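Local coordinates for uncharacterized protein (Leptospira interrogans serogroup Icterohaemorrhagiae serovar copenhageni, PDB 6OE6), which is of unknown function but is probably a membrane-anchored lipoprotein of this spirochaete, built here as a compact all-beta domain of one antiparallel and one mixed beta sheet packed together, at residues T13-W18 with Y39-K44; C55-F60 with T97-F102; A68-S73 with K89-V94; Y110-A115 with D122-L127. One frame throughout, in Å; residues are numbered along the deposited sequence. Where two conformers were deposited one is given.

Interaction 1 (T13-W18 with Y39-K44); sequences TGEFGW and YTITRK
Three backbone hydrogen bonds join segment 39-44, with its short edge strand 40-41, to the strand that begins at Glu15. Trp18 and Thr40 form an antiparallel hydrogen-bonded pair. Thr40 N reaches Trp18 O at 2.8 Å in a straight bond of 179°. The return bond, Trp18 N to Thr40 O, is bent. Thr42 N then bonds to Phe16 O. Beyond it the backbone leaves the strand, and side chains take over. NE1 of Trp18 donates a hydrogen bond to Thr42 O at 2.9 Å. That oxygen lies in the ring plane, and the donor sits nearly along its C=O axis, though the bond is somewhat bent at the hydrogen. CG of Trp18 stands beside its own backbone N (chi1 -44°), which turns the N-H edge toward Thr42. Arg43 bends at chi3, so that NH2 donates to Gly14 O at 2.9 Å from above the carbonyl plane. Phe16 CD2 lies over one guanidinium face, with the two planes 69° apart. On the other face, Ile41 CD1 rests 3.6 Å from Gly17 CA. Further out, Arg43 NH1 forms a salt bridge with Asp122 of the second sheet. Side-chain donors thus hold backbone carbonyls where strand pairing ends.

Interaction 2 (C55-F60 with T97-F102); sequences CYIYRF and TIEGSF. With NA (sodium ion), chain C; FMT (formic acid), chain D.
Strands 55-59 and 97-102 run antiparallel, their axes 159° apart, with paired backbone hydrogen bonds at Tyr56-Gly100 and Tyr58-Ile98. They are two neighbouring strands at one edge of a four-stranded antiparallel sheet, in which 97-102 is outermost. Tyr58 N to Ile98 O is the straightest of the four hydrogen bonds, at 171°. The face bearing Tyr56, Tyr58 and Ile98 turns to the second sheet, where Val72, Leu112 and Val114 meet it. CG of Tyr56 takes the crowded position between its backbone N and carbonyl carbon (chi1 75°). This folds its ring across the neighbouring strand, with Gly100 N over one face. Gly100, lacking a side chain, permits this close cover. Phe102 lies nearly parallel to the Tyr56 ring but slid aside, with CZ 3.6 Å from Tyr56 CE2. Ile98 CG2 meets the edge of the Phe60 ring at CE2, 4.0 Å away, and Ile98 CG1 packs on Tyr58 CB. On the other face, Ile57 and Glu99 lie side by side, and Ile57 CD1 touches Thr97 CG2 at 3.7 Å. Glu99 OE2 hydrogen-bonds to Tyr39 OH. A formic acid, probably from the crystallisation liquor, sits by Tyr56 and also hydrogen-bonds to Lys89. Tyr56 OH donates to its O2 at 2.6 Å, and Ser101 N to its O1. Water 3 also donates to O1 and binds a sodium ion, held by Ser101 O at 2.5 Å.

Interaction 3 (A68-S73 with K89-V94); sequences AETYVS and KRPNPV. With FMT (formic acid), chain D.
One straight backbone hydrogen bond carries this contact, from Lys89 N to Thr70 O at 2.9 Å and 175°. The donor stands above the carbonyl plane. Close packing is confined to a few side chains around it. Thr70 and Pro91 meet tip to tip, with OG1 of Thr70 3.4 Å from CG of the proline ring. Thr70 OG1 stands beside its own backbone N (chi1 -51°), where it also makes a weak hydrogen bond back to Ala68 O. Lys89 bends at chi2 and chi3. The Lys89 and Val72 side chains cross obliquely, Lys89 CG 4.0 Å from Val72 CG1. The bent chain then carries NZ away from the strand to formic acid O2, at 3.1 Å, and to Glu99 O. Of these two partners, Glu99 O belongs to the opposing sheet. The other side is looser. There water, rather than a side chain, lies between the backbones: water 4 accepts from Thr70 N and can donate to Lys89 O. Beyond Pro91 the segments diverge. Strand 70-77 lies between 81-89 and 108-116 in the five-stranded sheet. Segment 89-94 leaves the edge strand 81-89 and crosses to 97-102 of the other sheet, with Pro91 packed on Ile98.

Interaction 4 (Y110-A115 with D122-L127); sequences YLLKVA and DEVEFL
A beta hairpin joins these segments, since strands 108-116 and 119-129 follow each other in the chain and pair antiparallel within the five-stranded mixed sheet. Five backbone hydrogen bonds link them. Leu112 N to Val124 O is the straightest, at 175°, and comes nearly along the C=O axis. Tyr110 and Phe126 form another hydrogen-bonded pair, and Val114 N donates to Asp122 O. CA-H...O contacts fill the positions between, such as Glu123 CA to Leu112 O at 3.1 Å. Apolar packing lies on the face of Tyr110, Leu112, Val114, Val124 and Phe126, which looks to the other sheet. Leu112 and Val124 lie side by side, with CB of the leucine 3.9 Å from CG1 of the valine. Phe16 and Trp18 cover Val124. Asp122 is the polar residue at the end of this face. Its OD1 accepts from Glu123 N through the anti lone pair, and OD2 is hydrogen-bonded to Tyr58 OH. On the other face, Lys113 and Glu123 point the same way, but their charged ends are not in contact. Leu111 CD1 touches Glu125 CG at 3.7 Å, and Glu125 OE2 hydrogen-bonds to Tyr81 OH. The Tyr110 and Phe126 rings are near parallel (22°) but slid apart, so they barely overlap. Phe126 CG sits between the backbone N and the carbonyl carbon (chi1 62°). Tyr110 CB makes a CH-pi contact over the Phe126 ring face, 3.9 Å from its centroid.

Overall arrangement
Interactions 1 and 2 belong to the four-stranded sheet, where strands 15-21 and 53-59 are neighbours. Interactions 3 and 4 share the five-stranded sheet through strands 70-77 and 108-116. Interaction 4 is the most buried and lies about 6 Å from the chain centre, measured centre to centre. Interaction 3 is the most peripheral, at about 15 Å, and the smallest. Interactions 2 and 4 use regular strand pairing and apolar inner faces. Interactions 1 and 3 lie where pairing runs out; 1 adds side-chain donors to its backbone bonds, and 3 has one backbone bond and a bridging water. Polar links also join the sheets: interaction 1 meets interaction 4, and interaction 2 meets both 3 and 4.

Interaction 1 (T13-W18 with Y39-K44)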
# COMPACT_ATOMS: atom_id res chain seq x y z
N THR A 13 -16.43 -2.82 5.50
CA THR A 13 -15.15 -2.27 5.07
C THR A 13 -14.02 -3.28 5.26
O THR A 13 -13.98 -4.01 6.26
CB THR A 13 -14.82 -0.96 5.84
OG1 THR A 13 -13.50 -0.52 5.50
CG2 THR A 13 -14.93 -1.18 7.34
N GLY A 14 -13.10 -3.33 4.30
CA GLY A 14 -11.97 -4.24 4.36
C GLY A 14 -10.84 -3.67 5.20
O GLY A 14 -10.96 -2.61 5.82
N GLU A 15 -9.72 -4.39 5.22
CA GLU A 15 -8.58 -4.01 6.05
C GLU A 15 -7.29 -4.19 5.28
O GLU A 15 -7.11 -5.20 4.59
CB GLU A 15 -8.49 -4.87 7.32
CG GLU A 15 -9.53 -4.57 8.38
CD GLU A 15 -9.39 -5.47 9.60
OE1 GLU A 15 -8.93 -6.62 9.43
OE2 GLU A 15 -9.73 -5.01 10.71
N PHE A 16 -6.37 -3.23 5.44
CA PHE A 16 -5.00 -3.35 4.94
C PHE A 16 -4.05 -3.71 6.08
O PHE A 16 -4.19 -3.22 7.20
CB PHE A 16 -4.52 -2.04 4.30
CG PHE A 16 -5.20 -1.70 3.00
CD1 PHE A 16 -4.72 -2.21 1.80
CD2 PHE A 16 -6.30 -0.85 2.98
CE1 PHE A 16 -5.33 -1.90 0.58
CE2 PHE A 16 -6.92 -0.51 1.79
CZ PHE A 16 -6.44 -1.05 0.57
N GLY A 17 -3.08 -4.58 5.78
CA GLY A 17 -2.03 -4.91 6.71
C GLY A 17 -0.69 -4.82 6.01
O GLY A 17 -0.60 -4.95 4.80
N TRP A 18 0.37 -4.61 6.81
CA TRP A 18 1.68 -4.30 6.24
C TRP A 18 2.79 -4.99 7.02
O TRP A 18 2.68 -5.20 8.23
CB TRP A 18 1.95 -2.79 6.23
CG TRP A 18 0.76 -2.00 5.76
CD1 TRP A 18 -0.35 -1.66 6.50
CD2 TRP A 18 0.54 -1.49 4.45
NE1 TRP A 18 -1.23 -0.96 5.72
CE2 TRP A 18 -0.71 -0.84 4.46
CE3 TRP A 18 1.29 -1.51 3.27
CZ2 TRP A 18 -1.23 -0.22 3.32
CZ3 TRP A 18 0.76 -0.89 2.14
CH2 TRP A 18 -0.48 -0.25 2.18
N TYR A 39 1.34 -9.55 9.48
CA TYR A 39 1.02 -8.21 9.02
C TYR A 39 0.45 -7.37 10.14
O TYR A 39 -0.31 -7.87 10.99
CB TYR A 39 0.02 -8.27 7.86
CG TYR A 39 0.53 -8.91 6.59
CD1 TYR A 39 1.15 -8.15 5.61
CD2 TYR A 39 0.38 -10.28 6.36
CE1 TYR A 39 1.60 -8.71 4.44
CE2 TYR A 39 0.84 -10.86 5.19
CZ TYR A 39 1.44 -10.07 4.23
OH TYR A 39 1.89 -10.62 3.05
N THR A 40 0.78 -6.09 10.14
CA THR A 40 0.21 -5.13 11.08
C THR A 40 -0.95 -4.41 10.41
O THR A 40 -0.77 -3.79 9.35
CB THR A 40 1.29 -4.15 11.55
OG1 THR A 40 2.29 -4.90 12.25
CG2 THR A 40 0.69 -3.11 12.49
N ILE A 41 -2.13 -4.50 11.02
CA ILE A 41 -3.37 -4.02 10.42
C ILE A 41 -3.56 -2.54 10.77
O ILE A 41 -3.80 -2.21 11.93
CB ILE A 41 -4.58 -4.84 10.89
CG1 ILE A 41 -4.38 -6.33 10.57
CG2 ILE A 41 -5.85 -4.30 10.26
CD1 ILE A 41 -4.12 -6.62 9.09
N THR A 42 -3.48 -1.67 9.77
CA THR A 42 -3.77 -0.26 9.96
C THR A 42 -3.78 0.44 8.61
O THR A 42 -3.16 -0.01 7.65
CB THR A 42 -2.76 0.42 10.89
OG1 THR A 42 -3.06 1.82 10.96
CG2 THR A 42 -1.34 0.24 10.37
N ARG A 43 -4.50 1.56 8.56
CA ARG A 43 -4.55 2.37 7.34
C ARG A 43 -4.27 3.83 7.64
O ARG A 43 -4.60 4.69 6.82
CB ARG A 43 -5.91 2.21 6.65
CG ARG A 43 -7.10 2.60 7.52
CD ARG A 43 -8.41 2.67 6.74
NE ARG A 43 -8.91 1.35 6.34
CZ ARG A 43 -9.29 1.03 5.11
NH1 ARG A 43 -9.24 1.93 4.13
NH2 ARG A 43 -9.73 -0.20 4.85
N LYS A 44 -3.70 4.15 8.80
CA LYS A 44 -3.50 5.53 9.23
C LYS A 44 -2.01 5.82 9.43
O LYS A 44 -1.27 4.99 9.96
CB LYS A 44 -4.27 5.84 10.53
O HOH W 1 -10.32 -0.64 8.40
O HOH W 2 4.19 -5.95 10.57

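Interaction 2 (C55-F60 with T97-F102)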
# COMPACT_ATOMS: atom_id res chain seq x y z
N CYS A 55 5.42 -4.78 2.03
CA CYS A 55 4.52 -5.90 1.75
C CYS A 55 3.15 -5.61 2.33
O CYS A 55 3.04 -5.21 3.49
CB CYS A 55 5.05 -7.21 2.34
SG CYS A 55 6.74 -7.60 1.85
N TYR A 56 2.10 -5.82 1.54
CA TYR A 56 0.75 -5.58 2.03
C TYR A 56 -0.11 -6.82 1.89
O TYR A 56 0.15 -7.74 1.09
CB TYR A 56 0.07 -4.37 1.33
CG TYR A 56 -0.39 -4.71 -0.08
CD1 TYR A 56 -1.65 -5.24 -0.32
CD2 TYR A 56 0.45 -4.50 -1.16
CE1 TYR A 56 -2.06 -5.58 -1.60
CE2 TYR A 56 0.06 -4.83 -2.43
CZ TYR A 56 -1.20 -5.36 -2.65
OH TYR A 56 -1.56 -5.70 -3.94
N ILE A 57 -1.14 -6.84 2.72
CA ILE A 57 -2.24 -7.78 2.58
C ILE A 57 -3.51 -6.94 2.58
O ILE A 57 -3.57 -5.89 3.23
CB ILE A 57 -2.23 -8.83 3.72
CG1 ILE A 57 -3.21 -9.96 3.41
CG2 ILE A 57 -2.53 -8.19 5.07
CD1 ILE A 57 -3.05 -11.17 4.33
N TYR A 58 -4.50 -7.37 1.81
CA TYR A 58 -5.83 -6.78 1.89
C TYR A 58 -6.85 -7.86 2.19
O TYR A 58 -6.94 -8.85 1.47
CB TYR A 58 -6.22 -6.04 0.60
CG TYR A 58 -7.57 -5.36 0.73
CD1 TYR A 58 -7.73 -4.24 1.53
CD2 TYR A 58 -8.69 -5.86 0.08
CE1 TYR A 58 -8.97 -3.63 1.67
CE2 TYR A 58 -9.92 -5.26 0.21
CZ TYR A 58 -10.06 -4.14 1.00
OH TYR A 58 -11.29 -3.55 1.14
N ARG A 59 -7.63 -7.67 3.26
CA ARG A 59 -8.69 -8.61 3.61
C ARG A 59 -10.03 -8.00 3.22
O ARG A 59 -10.40 -6.94 3.73
CB ARG A 59 -8.67 -8.95 5.10
CG ARG A 59 -9.74 -10.00 5.46
CD ARG A 59 -9.52 -10.65 6.82
NE ARG A 59 -8.10 -10.74 7.16
CZ ARG A 59 -7.57 -10.26 8.29
NH1 ARG A 59 -8.34 -9.69 9.20
NH2 ARG A 59 -6.27 -10.38 8.50
N PHE A 60 -10.74 -8.67 2.31
CA PHE A 60 -12.01 -8.18 1.83
C PHE A 60 -13.08 -8.26 2.91
O PHE A 60 -13.12 -9.21 3.70
CB PHE A 60 -12.47 -8.98 0.61
CG PHE A 60 -11.61 -8.79 -0.60
CD1 PHE A 60 -11.95 -7.87 -1.57
CD2 PHE A 60 -10.46 -9.55 -0.76
CE1 PHE A 60 -11.16 -7.69 -2.68
CE2 PHE A 60 -9.67 -9.38 -1.87
CZ PHE A 60 -10.01 -8.44 -2.83
N THR A 97 -8.25 -12.85 1.04
CA THR A 97 -7.18 -11.86 0.95
C THR A 97 -6.59 -11.82 -0.45
O THR A 97 -6.75 -12.75 -1.25
CB THR A 97 -6.06 -12.17 1.96
OG1 THR A 97 -5.57 -13.50 1.76
CG2 THR A 97 -6.56 -12.02 3.42
N ILE A 98 -5.93 -10.69 -0.75
CA ILE A 98 -4.90 -10.59 -1.77
C ILE A 98 -3.66 -10.03 -1.08
O ILE A 98 -3.74 -9.44 -0.00
CB ILE A 98 -5.31 -9.70 -2.96
CG1 ILE A 98 -5.78 -8.33 -2.44
CG2 ILE A 98 -6.37 -10.39 -3.82
CD1 ILE A 98 -5.99 -7.28 -3.54
N GLU A 99 -2.49 -10.26 -1.69
CA GLU A 99 -1.23 -9.81 -1.12
C GLU A 99 -0.35 -9.25 -2.24
O GLU A 99 -0.43 -9.72 -3.38
CB GLU A 99 -0.48 -10.96 -0.41
CG GLU A 99 -0.98 -11.34 1.01
CD GLU A 99 -0.53 -12.74 1.48
OE1 GLU A 99 -1.18 -13.74 1.08
OE2 GLU A 99 0.45 -12.84 2.26
N GLY A 100 0.52 -8.31 -1.90
CA GLY A 100 1.50 -7.86 -2.87
C GLY A 100 2.64 -7.16 -2.16
O GLY A 100 2.72 -7.15 -0.93
N SER A 101 3.56 -6.60 -2.95
CA SER A 101 4.68 -5.90 -2.34
C SER A 101 5.30 -4.93 -3.34
O SER A 101 5.20 -5.10 -4.57
CB SER A 101 5.73 -6.88 -1.79
OG SER A 101 6.34 -7.65 -2.83
N PHE A 102 6.00 -3.94 -2.79
CA PHE A 102 6.61 -2.87 -3.58
C PHE A 102 8.08 -2.74 -3.19
O PHE A 102 8.39 -2.37 -2.05
CB PHE A 102 5.90 -1.53 -3.36
CG PHE A 102 4.39 -1.62 -3.39
CD1 PHE A 102 3.72 -2.10 -4.52
CD2 PHE A 102 3.66 -1.24 -2.28
CE1 PHE A 102 2.32 -2.18 -4.52
CE2 PHE A 102 2.27 -1.31 -2.26
CZ PHE A 102 1.60 -1.77 -3.37
NA NA C . 5.89 -5.15 -6.99
C FMT D . 1.62 -5.75 -6.01
O1 FMT D . 2.48 -6.62 -5.91
O2 FMT D . 0.48 -5.91 -5.59
O HOH W 3 4.09 -5.90 -7.78

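Interaction 3 (A68-S73 with K89-V94)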
# COMPACT_ATOMS: atom_id res chain seq x y z
N ALA A 68 -12.95 -14.19 -9.76
CA ALA A 68 -13.47 -12.85 -9.98
C ALA A 68 -12.34 -11.89 -10.35
O ALA A 68 -11.20 -12.03 -9.89
CB ALA A 68 -14.19 -12.33 -8.74
N GLU A 69 -12.66 -10.90 -11.18
CA GLU A 69 -11.65 -9.96 -11.65
C GLU A 69 -11.27 -9.02 -10.51
O GLU A 69 -12.08 -8.17 -10.10
CB GLU A 69 -12.15 -9.17 -12.85
CG GLU A 69 -12.31 -9.99 -14.12
CD GLU A 69 -12.06 -9.16 -15.36
OE1 GLU A 69 -11.46 -8.07 -15.24
OE2 GLU A 69 -12.45 -9.59 -16.46
N THR A 70 -10.05 -9.15 -10.01
CA THR A 70 -9.53 -8.28 -8.96
C THR A 70 -8.27 -7.58 -9.46
O THR A 70 -7.43 -8.20 -10.12
CB THR A 70 -9.23 -9.08 -7.69
OG1 THR A 70 -10.38 -9.85 -7.34
CG2 THR A 70 -8.92 -8.17 -6.53
N TYR A 71 -8.15 -6.29 -9.16
CA TYR A 71 -6.97 -5.53 -9.54
C TYR A 71 -6.55 -4.65 -8.37
O TYR A 71 -7.37 -4.28 -7.52
CB TYR A 71 -7.21 -4.62 -10.75
CG TYR A 71 -7.40 -5.35 -12.07
CD1 TYR A 71 -6.33 -5.54 -12.94
CD2 TYR A 71 -8.64 -5.84 -12.43
CE1 TYR A 71 -6.50 -6.20 -14.14
CE2 TYR A 71 -8.82 -6.50 -13.63
CZ TYR A 71 -7.74 -6.68 -14.48
OH TYR A 71 -7.90 -7.34 -15.68
N VAL A 72 -5.26 -4.32 -8.34
CA VAL A 72 -4.80 -3.17 -7.57
C VAL A 72 -4.19 -2.18 -8.55
O VAL A 72 -3.74 -2.54 -9.64
CB VAL A 72 -3.77 -3.54 -6.49
CG1 VAL A 72 -4.43 -4.46 -5.46
CG2 VAL A 72 -2.54 -4.22 -7.14
N SER A 73 -4.17 -0.91 -8.13
CA SER A 73 -3.37 0.09 -8.81
C SER A 73 -2.60 0.88 -7.76
O SER A 73 -3.03 1.03 -6.62
CB SER A 73 -4.22 1.02 -9.68
OG SER A 73 -4.90 1.96 -8.88
N LYS A 89 -4.87 -9.37 -9.60
CA LYS A 89 -4.61 -10.15 -8.40
C LYS A 89 -5.58 -11.31 -8.31
O LYS A 89 -6.75 -11.20 -8.70
CB LYS A 89 -4.75 -9.32 -7.13
CG LYS A 89 -3.90 -8.04 -7.08
CD LYS A 89 -2.41 -8.35 -7.18
CE LYS A 89 -1.83 -8.87 -5.90
NZ LYS A 89 -0.33 -8.93 -5.93
N ARG A 90 -5.09 -12.42 -7.78
CA ARG A 90 -5.93 -13.60 -7.61
C ARG A 90 -6.23 -13.79 -6.13
O ARG A 90 -5.31 -14.09 -5.36
CB ARG A 90 -5.24 -14.84 -8.20
CG ARG A 90 -6.17 -16.04 -8.29
CD ARG A 90 -5.41 -17.33 -8.53
NE ARG A 90 -4.58 -17.29 -9.73
CZ ARG A 90 -5.04 -17.49 -10.96
NH1 ARG A 90 -6.33 -17.74 -11.16
NH2 ARG A 90 -4.21 -17.44 -11.99
N PRO A 91 -7.47 -13.62 -5.70
CA PRO A 91 -7.77 -13.73 -4.27
C PRO A 91 -7.60 -15.16 -3.76
O PRO A 91 -7.82 -16.13 -4.48
CB PRO A 91 -9.23 -13.29 -4.17
CG PRO A 91 -9.49 -12.50 -5.42
CD PRO A 91 -8.63 -13.14 -6.47
N ASN A 92 -7.18 -15.27 -2.50
CA ASN A 92 -7.25 -16.53 -1.78
C ASN A 92 -8.65 -16.62 -1.19
O ASN A 92 -9.00 -15.80 -0.32
CB ASN A 92 -6.19 -16.58 -0.68
CG ASN A 92 -6.21 -17.90 0.11
OD1 ASN A 92 -7.26 -18.42 0.44
ND2 ASN A 92 -5.02 -18.41 0.44
N PRO A 93 -9.48 -17.58 -1.62
CA PRO A 93 -10.88 -17.58 -1.17
C PRO A 93 -11.09 -18.15 0.22
O PRO A 93 -12.22 -18.07 0.73
CB PRO A 93 -11.57 -18.45 -2.23
CG PRO A 93 -10.52 -19.45 -2.60
CD PRO A 93 -9.21 -18.66 -2.57
N VAL A 94 -10.07 -18.73 0.84
CA VAL A 94 -10.20 -19.19 2.22
C VAL A 94 -9.92 -18.05 3.20
O VAL A 94 -10.71 -17.79 4.11
CB VAL A 94 -9.26 -20.38 2.48
CG1 VAL A 94 -9.33 -20.78 3.95
CG2 VAL A 94 -9.58 -21.54 1.55
C FMT D . 1.62 -5.75 -6.01
O1 FMT D . 2.48 -6.62 -5.91
O2 FMT D . 0.48 -5.91 -5.59
O HOH W 4 -8.23 -11.35 -11.22

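Interaction 4 (Y110-A115 with D122-L127)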
# COMPACT_ATOMS: atom_id res chain seq x y z
N TYR A 110 1.94 7.91 -2.03
CA TYR A 110 1.36 6.88 -2.89
C TYR A 110 -0.06 6.56 -2.45
O TYR A 110 -0.41 6.69 -1.27
CB TYR A 110 2.18 5.56 -2.85
CG TYR A 110 3.56 5.76 -3.44
CD1 TYR A 110 3.77 5.55 -4.80
CD2 TYR A 110 4.62 6.21 -2.65
CE1 TYR A 110 5.00 5.77 -5.38
CE2 TYR A 110 5.87 6.42 -3.21
CZ TYR A 110 6.04 6.18 -4.59
OH TYR A 110 7.26 6.39 -5.19
N LEU A 111 -0.85 6.11 -3.43
CA LEU A 111 -2.25 5.75 -3.24
C LEU A 111 -2.43 4.37 -3.84
O LEU A 111 -2.22 4.17 -5.05
CB LEU A 111 -3.18 6.76 -3.92
CG LEU A 111 -4.69 6.48 -3.87
CD1 LEU A 111 -5.17 6.50 -2.41
CD2 LEU A 111 -5.46 7.49 -4.73
N LEU A 112 -2.84 3.43 -3.01
CA LEU A 112 -3.08 2.04 -3.43
C LEU A 112 -4.58 1.84 -3.47
O LEU A 112 -5.26 2.11 -2.47
CB LEU A 112 -2.43 1.07 -2.44
CG LEU A 112 -2.74 -0.42 -2.55
CD1 LEU A 112 -2.31 -0.97 -3.92
CD2 LEU A 112 -1.99 -1.14 -1.42
N LYS A 113 -5.11 1.42 -4.62
CA LYS A 113 -6.54 1.17 -4.77
C LYS A 113 -6.76 -0.32 -5.01
O LYS A 113 -5.94 -0.98 -5.64
CB LYS A 113 -7.11 1.95 -5.96
CG LYS A 113 -7.03 3.49 -5.84
CD LYS A 113 -7.61 4.13 -7.07
CE LYS A 113 -7.38 5.63 -7.08
NZ LYS A 113 -8.14 6.25 -8.18
N VAL A 114 -7.89 -0.82 -4.52
CA VAL A 114 -8.29 -2.21 -4.72
C VAL A 114 -9.60 -2.21 -5.51
O VAL A 114 -10.55 -1.52 -5.14
CB VAL A 114 -8.47 -2.96 -3.39
CG1 VAL A 114 -8.99 -4.40 -3.68
CG2 VAL A 114 -7.17 -3.00 -2.57
N ALA A 115 -9.63 -2.95 -6.62
CA ALA A 115 -10.82 -3.05 -7.46
C ALA A 115 -11.31 -4.49 -7.48
O ALA A 115 -10.51 -5.43 -7.56
CB ALA A 115 -10.54 -2.58 -8.88
N ASP A 122 -11.84 0.04 -2.19
CA ASP A 122 -11.09 0.51 -1.04
C ASP A 122 -9.81 1.15 -1.54
O ASP A 122 -9.39 0.92 -2.68
CB ASP A 122 -10.78 -0.63 -0.07
CG ASP A 122 -10.78 -0.19 1.38
OD1 ASP A 122 -10.59 1.02 1.65
OD2 ASP A 122 -10.97 -1.06 2.24
N GLU A 123 -9.21 1.97 -0.69
CA GLU A 123 -7.97 2.64 -1.06
C GLU A 123 -7.29 3.12 0.22
O GLU A 123 -7.93 3.27 1.26
CB GLU A 123 -8.22 3.81 -2.02
CG GLU A 123 -8.91 5.00 -1.39
CD GLU A 123 -9.37 6.00 -2.43
OE1 GLU A 123 -10.16 5.61 -3.32
OE2 GLU A 123 -8.94 7.17 -2.36
N VAL A 124 -5.99 3.35 0.12
CA VAL A 124 -5.16 3.70 1.27
C VAL A 124 -3.96 4.49 0.77
O VAL A 124 -3.41 4.21 -0.31
CB VAL A 124 -4.73 2.44 2.05
CG1 VAL A 124 -3.87 1.53 1.17
CG2 VAL A 124 -3.99 2.82 3.35
N GLU A 125 -3.56 5.50 1.53
CA GLU A 125 -2.36 6.29 1.25
C GLU A 125 -1.19 5.89 2.15
O GLU A 125 -1.38 5.54 3.32
CB GLU A 125 -2.65 7.78 1.43
CG GLU A 125 -3.67 8.34 0.47
CD GLU A 125 -4.00 9.79 0.76
OE1 GLU A 125 -4.66 10.07 1.78
OE2 GLU A 125 -3.57 10.65 -0.03
N PHE A 126 0.02 6.01 1.62
CA PHE A 126 1.22 5.88 2.44
C PHE A 126 2.34 6.76 1.88
O PHE A 126 2.34 7.14 0.72
CB PHE A 126 1.68 4.41 2.57
CG PHE A 126 2.06 3.73 1.27
CD1 PHE A 126 3.35 3.87 0.77
CD2 PHE A 126 1.15 2.91 0.56
CE1 PHE A 126 3.72 3.22 -0.44
CE2 PHE A 126 1.53 2.24 -0.61
CZ PHE A 126 2.81 2.41 -1.12
N LEU A 127 3.29 7.13 2.76
CA LEU A 127 4.47 7.89 2.38
C LEU A 127 5.68 6.96 2.33
O LEU A 127 5.77 6.04 3.15
CB LEU A 127 4.77 9.00 3.39
CG LEU A 127 3.74 10.10 3.54
CD1 LEU A 127 4.25 11.11 4.57
CD2 LEU A 127 3.51 10.76 2.21